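Local coordinates for CalsepRRP (Calystegia sepium, PDB 1JY5), which has the ribonuclease T2 fold of a family of RNA-cleaving enzymes, although whether it cleaves RNA itself is uncertain, at residues T38-W46 / T123-S133; L98-G106 / G114-T122. All coordinates share one frame; numbering follows the deposited sequence.

Helix 116-129 serves both contacts: residues 114-122 pack on helix 97-106 in contact 2, and the rest of the helix, with the start of helix 132-137, crosses strand 40-48 in contact 1. Both are buried, but contact 1 lies about 6 Å from the centre of the chain and contact 2 about 13 Å, centre to centre. Contact 1 combines aliphatic packing with two hydrogen bonds to strand backbone; contact 2 has no hydrogen bond between its segments and relies on aromatic rings. They join where Y119 OH bonds to L45 O and W46 NE1 to E101 OE2, bringing together the two conserved sequence segments of the T2 family.

Contact 1: residues T38-W46 / T123-S133; sequences TGFTIKGLW and TLMLYFKYNIS. Unlike the reference sequence in segment 123-133: T123 (reference Ala).
The Y127 ring meets strand 40-46 through its hydroxyl edge, with F40 O near the ring plane, while the F40 ring has S133 OG at its own edge, 3.5 Å from CD1. I132 CG2 approaches F40 CE1 obliquely at 3.8 Å, and W14 meets the F40 ring edge-to-face. Both polar atoms of the F40 backbone are gripped by side chains of 123-133. F40 N donates to S133 OG at 2.9 Å along an almost straight line (172°), and Y127 OH donates to F40 O at 2.6 Å, lying in the carbonyl plane. With its CG anti to the backbone N (chi1 171°), Y127 reaches from the helix across to the strand, and I42 CG1 rests 3.6 Å from its CD1. This strand carries the first conserved segment of the T2 family, here FTIKGLW, in which K43 stands where active members have a catalytic histidine. T41 pairs through its backbone with T13 of strand 7-14 and G39 with S15 just after it, and K43 and G44 both face A11 in a classic beta bulge. Beyond the bulge L45 and T123 slide past each other in opposite directions, with L45 CD2 3.1 Å from T123 OG1 and CB beside it; that hydroxyl is hydrogen-bonded to Y119 O one turn back. T123, where the reference sequence has alanine, also sets its CG2 against CG2 of I42. The CD1 tip of I42 meets L124 CD1 at 3.5 Å, slightly closer than usual van der Waals contact, the two side chains crossing at about a right angle, and W79 packs on I42 and T123 from a neighbouring loop.

Contact 2: residues L98-G106 / G114-T122; sequences LAYEWAKHG and GNQYEYFST
N115 opens the helix 116-122 beside W102, its backbone C 4.0 Å from W102 CH2. As N-cap it turns its side chain back, OD1 accepting from E118 N at 2.8 Å, which caps the first turn of the helix. Next comes Q116, whose CG sits squarely over one face of W102, 3.4 Å from the centroid of the six-membered ring in a CH-pi contact; the polar ends of both are engaged by the chain around 61-64, Q116 OE1 with D64 N and W102 NE1 with A61 O. One turn on, Y119 offers its ring to two neighbours. G106 CA lies over the centre of one face, 3.5 Å from the centroid, and W102 turns an edge toward the ring in an offset edge-to-face pair with planes at 63°. G106 belongs to a wider pi-type turn in which E101 O accepts from both H105 N and G106 N. F120, with CG beside its backbone N (chi1 -71°), presents its edge to the other helix: CZ is 3.4 Å from L98 O and 3.9 Å from W102 CB. Residues 101-106, EWAKHG, form the second conserved segment of the T2 family. Helix 72-78 closes the F120 end, L75 touching both L98 and F120, and on the sheet side H105 stacks on W46 of strand 40-48 while Y119 OH bonds to L45 O.

Contact 1: residues T38-W46 / T123-S133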
loop_
_atom_site.group_PDB
_atom_site.type_symbol
_atom_site.label_atom_id
_atom_site.label_comp_id
_atom_site.label_asym_id
_atom_site.label_seq_id
_atom_site.Cartn_x
_atom_site.Cartn_y
_atom_site.Cartn_z
ATOM N N THR A 38 -0.176 1.676 15.545
ATOM C CA THR A 38 -1.083 1.798 14.422
ATOM C C THR A 38 -0.491 2.759 13.397
ATOM O O THR A 38 0.095 3.777 13.756
ATOM C CB THR A 38 -2.449 2.312 14.900
ATOM O OG1 THR A 38 -2.972 1.406 15.880
ATOM C CG2 THR A 38 -3.425 2.412 13.736
ATOM N N GLY A 39 -0.632 2.428 12.116
ATOM C CA GLY A 39 -0.093 3.285 11.074
ATOM C C GLY A 39 -0.219 2.654 9.703
ATOM O O GLY A 39 -0.865 1.618 9.548
ATOM N N PHE A 40 0.395 3.273 8.699
ATOM C CA PHE A 40 0.324 2.734 7.343
ATOM C C PHE A 40 1.335 1.632 7.082
ATOM O O PHE A 40 2.492 1.738 7.480
ATOM C CB PHE A 40 0.563 3.835 6.296
ATOM C CG PHE A 40 -0.598 4.761 6.104
ATOM C CD1 PHE A 40 -0.570 6.052 6.624
ATOM C CD2 PHE A 40 -1.724 4.341 5.404
ATOM C CE1 PHE A 40 -1.648 6.916 6.448
ATOM C CE2 PHE A 40 -2.809 5.195 5.223
ATOM C CZ PHE A 40 -2.769 6.487 5.746
ATOM N N THR A 41 0.886 0.567 6.424
ATOM C CA THR A 41 1.769 -0.523 6.026
ATOM C C THR A 41 1.538 -0.698 4.530
ATOM O O THR A 41 0.575 -0.166 3.971
ATOM C CB THR A 41 1.475 -1.877 6.750
ATOM O OG1 THR A 41 0.113 -2.262 6.531
ATOM C CG2 THR A 41 1.761 -1.765 8.239
ATOM N N ILE A 42 2.416 -1.444 3.876
ATOM C CA ILE A 42 2.296 -1.636 2.437
ATOM C C ILE A 42 1.178 -2.567 1.995
ATOM O O ILE A 42 1.053 -3.694 2.474
ATOM C CB ILE A 42 3.620 -2.171 1.834
ATOM C CG1 ILE A 42 4.768 -1.206 2.164
ATOM C CG2 ILE A 42 3.481 -2.299 0.317
ATOM C CD1 ILE A 42 6.149 -1.759 1.845
ATOM N N LYS A 43 0.346 -2.069 1.091
ATOM C CA LYS A 43 -0.705 -2.879 0.510
ATOM C C LYS A 43 -0.023 -3.460 -0.734
ATOM O O LYS A 43 -0.015 -4.679 -0.953
ATOM C CB LYS A 43 -1.900 -2.015 0.112
ATOM C CG LYS A 43 -2.945 -2.745 -0.706
ATOM C CD LYS A 43 -3.508 -3.938 0.039
ATOM C CE LYS A 43 -4.502 -4.661 -0.842
ATOM N NZ LYS A 43 -5.067 -5.866 -0.185
ATOM N N GLY A 44 0.564 -2.575 -1.542
ATOM C CA GLY A 44 1.271 -3.020 -2.733
ATOM C C GLY A 44 1.900 -1.918 -3.569
ATOM O O GLY A 44 1.730 -0.740 -3.276
ATOM N N LEU A 45 2.659 -2.310 -4.594
ATOM C CA LEU A 45 3.276 -1.364 -5.526
ATOM C C LEU A 45 2.676 -1.845 -6.834
ATOM O O LEU A 45 2.983 -2.942 -7.300
ATOM C CB LEU A 45 4.805 -1.500 -5.569
ATOM C CG LEU A 45 5.503 -0.588 -6.601
ATOM C CD1 LEU A 45 5.234 0.885 -6.284
ATOM C CD2 LEU A 45 7.006 -0.853 -6.586
ATOM N N TRP A 46 1.807 -1.037 -7.420
ATOM C CA TRP A 46 1.139 -1.461 -8.633
ATOM C C TRP A 46 1.524 -0.801 -9.957
ATOM O O TRP A 46 1.438 0.420 -10.098
ATOM C CB TRP A 46 -0.381 -1.303 -8.460
ATOM C CG TRP A 46 -0.964 -1.877 -7.188
ATOM C CD1 TRP A 46 -0.552 -2.997 -6.523
ATOM C CD2 TRP A 46 -2.113 -1.389 -6.478
ATOM N NE1 TRP A 46 -1.377 -3.237 -5.443
ATOM C CE2 TRP A 46 -2.341 -2.265 -5.392
ATOM C CE3 TRP A 46 -2.974 -0.294 -6.655
ATOM C CZ2 TRP A 46 -3.392 -2.086 -4.487
ATOM C CZ3 TRP A 46 -4.027 -0.116 -5.747
ATOM C CH2 TRP A 46 -4.220 -1.011 -4.679
ATOM N N THR A 123 9.884 -1.312 -3.294
ATOM C CA THR A 123 8.646 -0.889 -2.658
ATOM C C THR A 123 8.948 -0.438 -1.232
ATOM O O THR A 123 8.433 0.581 -0.766
ATOM C CB THR A 123 7.613 -2.025 -2.613
ATOM O OG1 THR A 123 7.346 -2.476 -3.946
ATOM C CG2 THR A 123 6.304 -1.536 -1.997
ATOM N N LEU A 124 9.782 -1.202 -0.535
ATOM C CA LEU A 124 10.154 -0.849 0.831
ATOM C C LEU A 124 10.913 0.479 0.841
ATOM O O LEU A 124 10.687 1.323 1.707
ATOM C CB LEU A 124 11.012 -1.959 1.457
ATOM C CG LEU A 124 10.239 -3.137 2.072
ATOM C CD1 LEU A 124 9.054 -3.511 1.188
ATOM C CD2 LEU A 124 11.175 -4.325 2.242
ATOM N N MET A 125 11.801 0.666 -0.131
ATOM C CA MET A 125 12.575 1.898 -0.220
ATOM C C MET A 125 11.662 3.110 -0.284
ATOM O O MET A 125 11.832 4.057 0.474
ATOM C CB MET A 125 13.474 1.881 -1.457
ATOM C CG MET A 125 14.371 3.108 -1.604
ATOM S SD MET A 125 15.291 3.069 -3.166
ATOM C CE MET A 125 13.977 3.552 -4.299
ATOM N N LEU A 126 10.699 3.082 -1.202
ATOM C CA LEU A 126 9.760 4.189 -1.352
ATOM C C LEU A 126 8.946 4.355 -0.070
ATOM O O LEU A 126 8.712 5.477 0.389
ATOM C CB LEU A 126 8.830 3.932 -2.547
ATOM C CG LEU A 126 9.490 3.893 -3.939
ATOM C CD1 LEU A 126 8.481 3.450 -4.988
ATOM C CD2 LEU A 126 10.045 5.275 -4.282
ATOM N N TYR A 127 8.527 3.232 0.512
ATOM C CA TYR A 127 7.748 3.241 1.747
ATOM C C TYR A 127 8.502 3.917 2.889
ATOM O O TYR A 127 7.920 4.679 3.657
ATOM C CB TYR A 127 7.397 1.809 2.159
ATOM C CG TYR A 127 6.765 1.699 3.532
ATOM C CD1 TYR A 127 5.405 1.955 3.725
ATOM C CD2 TYR A 127 7.528 1.327 4.638
ATOM C CE1 TYR A 127 4.819 1.835 4.991
ATOM C CE2 TYR A 127 6.957 1.207 5.905
ATOM C CZ TYR A 127 5.602 1.459 6.071
ATOM O OH TYR A 127 5.034 1.303 7.318
ATOM N N PHE A 128 9.792 3.616 3.016
ATOM C CA PHE A 128 10.612 4.208 4.073
ATOM C C PHE A 128 10.951 5.660 3.774
ATOM O O PHE A 128 11.047 6.483 4.687
ATOM C CB PHE A 128 11.918 3.430 4.247
ATOM C CG PHE A 128 11.740 2.079 4.869
ATOM C CD1 PHE A 128 12.408 0.972 4.351
ATOM C CD2 PHE A 128 10.905 1.907 5.971
ATOM C CE1 PHE A 128 12.255 -0.287 4.925
ATOM C CE2 PHE A 128 10.746 0.649 6.556
ATOM C CZ PHE A 128 11.419 -0.450 6.030
ATOM N N LYS A 129 11.140 5.976 2.496
ATOM C CA LYS A 129 11.480 7.343 2.112
ATOM C C LYS A 129 10.335 8.319 2.376
ATOM O O LYS A 129 10.549 9.403 2.923
ATOM C CB LYS A 129 11.867 7.409 0.630
ATOM C CG LYS A 129 12.258 8.811 0.185
ATOM C CD LYS A 129 12.629 8.879 -1.281
ATOM C CE LYS A 129 13.105 10.283 -1.647
ATOM N NZ LYS A 129 13.353 10.411 -3.107
ATOM N N TYR A 130 9.125 7.933 1.978
ATOM C CA TYR A 130 7.954 8.779 2.165
ATOM C C TYR A 130 7.039 8.232 3.251
ATOM O O TYR A 130 6.038 7.572 2.965
ATOM C CB TYR A 130 7.174 8.909 0.852
ATOM C CG TYR A 130 7.993 9.483 -0.281
ATOM C CD1 TYR A 130 8.538 8.658 -1.265
ATOM C CD2 TYR A 130 8.235 10.856 -0.365
ATOM C CE1 TYR A 130 9.303 9.184 -2.307
ATOM C CE2 TYR A 130 8.999 11.389 -1.402
ATOM C CZ TYR A 130 9.527 10.546 -2.367
ATOM O OH TYR A 130 10.280 11.067 -3.392
ATOM N N ASN A 131 7.390 8.518 4.500
ATOM C CA ASN A 131 6.618 8.052 5.641
ATOM C C ASN A 131 5.337 8.864 5.756
ATOM O O ASN A 131 5.330 9.958 6.322
ATOM C CB ASN A 131 7.430 8.201 6.923
ATOM C CG ASN A 131 6.785 7.500 8.096
ATOM O OD1 ASN A 131 5.558 7.409 8.182
ATOM N ND2 ASN A 131 7.604 7.013 9.014
ATOM N N ILE A 132 4.254 8.326 5.216
ATOM C CA ILE A 132 2.981 9.022 5.258
ATOM C C ILE A 132 2.454 9.135 6.682
ATOM O O ILE A 132 1.816 10.125 7.034
ATOM C CB ILE A 132 1.949 8.310 4.376
ATOM C CG1 ILE A 132 2.523 8.134 2.964
ATOM C CG2 ILE A 132 0.658 9.111 4.328
ATOM C CD1 ILE A 132 2.994 9.447 2.321
ATOM N N SER A 133 2.728 8.126 7.504
ATOM C CA SER A 133 2.278 8.137 8.893
ATOM C C SER A 133 2.909 9.309 9.646
ATOM O O SER A 133 2.259 9.941 10.477
ATOM C CB SER A 133 2.643 6.818 9.580
ATOM O OG SER A 133 1.995 5.723 8.953
#

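Contact 2: residues L98-G106 / G114-T122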
loop_
_atom_site.group_PDB
_atom_site.type_symbol
_atom_site.label_atom_id
_atom_site.label_comp_id
_atom_site.label_asym_id
_atom_site.label_seq_id
_atom_site.Cartn_x
_atom_site.Cartn_y
_atom_site.Cartn_z
ATOM N N LEU A 98 2.431 -11.501 -0.001
ATOM C CA LEU A 98 3.590 -11.250 -0.851
ATOM C C LEU A 98 3.475 -12.046 -2.153
ATOM O O LEU A 98 3.701 -11.507 -3.233
ATOM C CB LEU A 98 4.884 -11.641 -0.125
ATOM C CG LEU A 98 5.106 -11.051 1.276
ATOM C CD1 LEU A 98 6.452 -11.524 1.833
ATOM C CD2 LEU A 98 5.072 -9.520 1.210
ATOM N N ALA A 99 3.129 -13.328 -2.052
ATOM C CA ALA A 99 2.989 -14.163 -3.239
ATOM C C ALA A 99 1.859 -13.610 -4.109
ATOM O O ALA A 99 1.936 -13.626 -5.343
ATOM C CB ALA A 99 2.694 -15.610 -2.843
ATOM N N TYR A 100 0.820 -13.105 -3.452
ATOM C CA TYR A 100 -0.339 -12.528 -4.141
ATOM C C TYR A 100 0.039 -11.274 -4.952
ATOM O O TYR A 100 -0.273 -11.175 -6.142
ATOM C CB TYR A 100 -1.424 -12.173 -3.111
ATOM C CG TYR A 100 -2.603 -11.395 -3.662
ATOM C CD1 TYR A 100 -3.740 -12.045 -4.132
ATOM C CD2 TYR A 100 -2.584 -10.007 -3.691
ATOM C CE1 TYR A 100 -4.833 -11.325 -4.612
ATOM C CE2 TYR A 100 -3.664 -9.279 -4.171
ATOM C CZ TYR A 100 -4.785 -9.936 -4.628
ATOM O OH TYR A 100 -5.861 -9.195 -5.091
ATOM N N GLU A 101 0.706 -10.322 -4.301
ATOM C CA GLU A 101 1.111 -9.084 -4.956
ATOM C C GLU A 101 2.171 -9.321 -6.029
ATOM O O GLU A 101 2.190 -8.637 -7.050
ATOM C CB GLU A 101 1.628 -8.079 -3.919
ATOM C CG GLU A 101 0.555 -7.588 -2.949
ATOM C CD GLU A 101 -0.533 -6.773 -3.635
ATOM O OE1 GLU A 101 -1.679 -6.753 -3.134
ATOM O OE2 GLU A 101 -0.245 -6.135 -4.672
ATOM N N TRP A 102 3.061 -10.280 -5.799
ATOM C CA TRP A 102 4.086 -10.563 -6.792
ATOM C C TRP A 102 3.445 -11.112 -8.063
ATOM O O TRP A 102 3.683 -10.610 -9.155
ATOM C CB TRP A 102 5.090 -11.594 -6.289
ATOM C CG TRP A 102 5.915 -12.093 -7.420
ATOM C CD1 TRP A 102 5.860 -13.327 -7.997
ATOM C CD2 TRP A 102 6.848 -11.327 -8.191
ATOM N NE1 TRP A 102 6.702 -13.377 -9.086
ATOM C CE2 TRP A 102 7.318 -12.161 -9.225
ATOM C CE3 TRP A 102 7.327 -10.012 -8.109
ATOM C CZ2 TRP A 102 8.252 -11.725 -10.174
ATOM C CZ3 TRP A 102 8.257 -9.576 -9.054
ATOM C CH2 TRP A 102 8.707 -10.437 -10.074
ATOM N N ALA A 103 2.641 -12.155 -7.909
ATOM C CA ALA A 103 1.989 -12.774 -9.051
ATOM C C ALA A 103 1.103 -11.794 -9.805
ATOM O O ALA A 103 1.202 -11.652 -11.026
ATOM C CB ALA A 103 1.164 -13.980 -8.595
ATOM N N LYS A 104 0.248 -11.098 -9.066
ATOM C CA LYS A 104 -0.699 -10.169 -9.663
ATOM C C LYS A 104 -0.122 -8.864 -10.209
ATOM O O LYS A 104 -0.502 -8.424 -11.301
ATOM C CB LYS A 104 -1.800 -9.855 -8.645
ATOM C CG LYS A 104 -3.033 -9.178 -9.232
ATOM C CD LYS A 104 -4.048 -8.894 -8.134
ATOM C CE LYS A 104 -5.374 -8.439 -8.698
ATOM N NZ LYS A 104 -6.320 -8.107 -7.608
ATOM N N HIS A 105 0.803 -8.256 -9.469
ATOM C CA HIS A 105 1.380 -6.968 -9.871
ATOM C C HIS A 105 2.899 -6.911 -10.054
ATOM O O HIS A 105 3.390 -6.274 -10.986
ATOM C CB HIS A 105 0.986 -5.901 -8.845
ATOM C CG HIS A 105 -0.487 -5.643 -8.761
ATOM N ND1 HIS A 105 -1.190 -4.994 -9.753
ATOM C CD2 HIS A 105 -1.382 -5.897 -7.775
ATOM C CE1 HIS A 105 -2.448 -4.853 -9.382
ATOM N NE2 HIS A 105 -2.592 -5.391 -8.185
ATOM N N GLY A 106 3.638 -7.559 -9.153
ATOM C CA GLY A 106 5.093 -7.541 -9.219
ATOM C C GLY A 106 5.674 -7.984 -10.551
ATOM O O GLY A 106 6.601 -7.364 -11.081
ATOM N N GLY A 114 13.529 -5.687 -12.551
ATOM C CA GLY A 114 13.792 -6.967 -13.188
ATOM C C GLY A 114 13.529 -8.285 -12.500
ATOM O O GLY A 114 13.504 -9.325 -13.163
ATOM N N ASN A 115 13.339 -8.270 -11.188
ATOM C CA ASN A 115 13.084 -9.511 -10.464
ATOM C C ASN A 115 12.355 -9.219 -9.160
ATOM O O ASN A 115 12.154 -8.062 -8.804
ATOM C CB ASN A 115 14.403 -10.254 -10.196
ATOM C CG ASN A 115 15.388 -9.430 -9.385
ATOM O OD1 ASN A 115 15.031 -8.859 -8.356
ATOM N ND2 ASN A 115 16.640 -9.379 -9.840
ATOM N N GLN A 116 11.945 -10.279 -8.475
ATOM C CA GLN A 116 11.215 -10.191 -7.213
ATOM C C GLN A 116 11.883 -9.372 -6.141
ATOM O O GLN A 116 11.229 -8.590 -5.452
ATOM C CB GLN A 116 11.010 -11.575 -6.636
ATOM C CG GLN A 116 10.224 -12.472 -7.496
ATOM C CD GLN A 116 10.246 -13.877 -6.970
ATOM O OE1 GLN A 116 9.917 -14.125 -5.810
ATOM N NE2 GLN A 116 10.634 -14.812 -7.820
ATOM N N TYR A 117 13.183 -9.589 -5.966
ATOM C CA TYR A 117 13.917 -8.863 -4.950
ATOM C C TYR A 117 13.866 -7.377 -5.231
ATOM O O TYR A 117 13.638 -6.575 -4.323
ATOM C CB TYR A 117 15.380 -9.294 -4.887
ATOM C CG TYR A 117 16.126 -8.546 -3.809
ATOM C CD1 TYR A 117 16.069 -8.968 -2.477
ATOM C CD2 TYR A 117 16.800 -7.354 -4.095
ATOM C CE1 TYR A 117 16.658 -8.218 -1.458
ATOM C CE2 TYR A 117 17.391 -6.595 -3.078
ATOM C CZ TYR A 117 17.310 -7.035 -1.760
ATOM O OH TYR A 117 17.860 -6.290 -0.736
ATOM N N GLU A 118 14.094 -7.001 -6.484
ATOM C CA GLU A 118 14.067 -5.587 -6.834
ATOM C C GLU A 118 12.662 -5.039 -6.630
ATOM O O GLU A 118 12.490 -3.911 -6.167
ATOM C CB GLU A 118 14.536 -5.377 -8.281
ATOM C CG GLU A 118 15.932 -5.954 -8.529
ATOM C CD GLU A 118 16.549 -5.544 -9.858
ATOM O OE1 GLU A 118 15.817 -5.082 -10.753
ATOM O OE2 GLU A 118 17.777 -5.703 -10.006
ATOM N N TYR A 119 11.653 -5.841 -6.957
ATOM C CA TYR A 119 10.278 -5.382 -6.776
ATOM C C TYR A 119 9.975 -5.071 -5.304
ATOM O O TYR A 119 9.567 -3.955 -4.971
ATOM C CB TYR A 119 9.285 -6.429 -7.291
ATOM C CG TYR A 119 7.842 -6.099 -6.945
ATOM C CD1 TYR A 119 7.160 -5.069 -7.601
ATOM C CD2 TYR A 119 7.176 -6.798 -5.941
ATOM C CE1 TYR A 119 5.843 -4.747 -7.261
ATOM C CE2 TYR A 119 5.866 -6.486 -5.590
ATOM C CZ TYR A 119 5.207 -5.459 -6.254
ATOM O OH TYR A 119 3.917 -5.148 -5.904
ATOM N N PHE A 120 10.184 -6.049 -4.423
ATOM C CA PHE A 120 9.895 -5.857 -3.003
ATOM C C PHE A 120 10.795 -4.841 -2.284
ATOM O O PHE A 120 10.311 -4.047 -1.469
ATOM C CB PHE A 120 9.922 -7.206 -2.263
ATOM C CG PHE A 120 8.749 -8.100 -2.586
ATOM C CD1 PHE A 120 8.871 -9.136 -3.510
ATOM C CD2 PHE A 120 7.507 -7.879 -1.994
ATOM C CE1 PHE A 120 7.771 -9.936 -3.843
ATOM C CE2 PHE A 120 6.402 -8.673 -2.320
ATOM C CZ PHE A 120 6.535 -9.703 -3.248
ATOM N N SER A 121 12.094 -4.867 -2.578
ATOM C CA SER A 121 13.032 -3.933 -1.952
ATOM C C SER A 121 12.774 -2.496 -2.402
ATOM O O SER A 121 12.899 -1.550 -1.616
ATOM C CB SER A 121 14.484 -4.322 -2.267
ATOM O OG SER A 121 14.737 -4.321 -3.656
ATOM N N THR A 122 12.404 -2.326 -3.666
ATOM C CA THR A 122 12.135 -0.987 -4.166
ATOM C C THR A 122 10.864 -0.442 -3.517
ATOM O O THR A 122 10.784 0.746 -3.198
ATOM C CB THR A 122 12.023 -0.990 -5.702
ATOM O OG1 THR A 122 13.292 -1.369 -6.257
ATOM C CG2 THR A 122 11.652 0.394 -6.220
#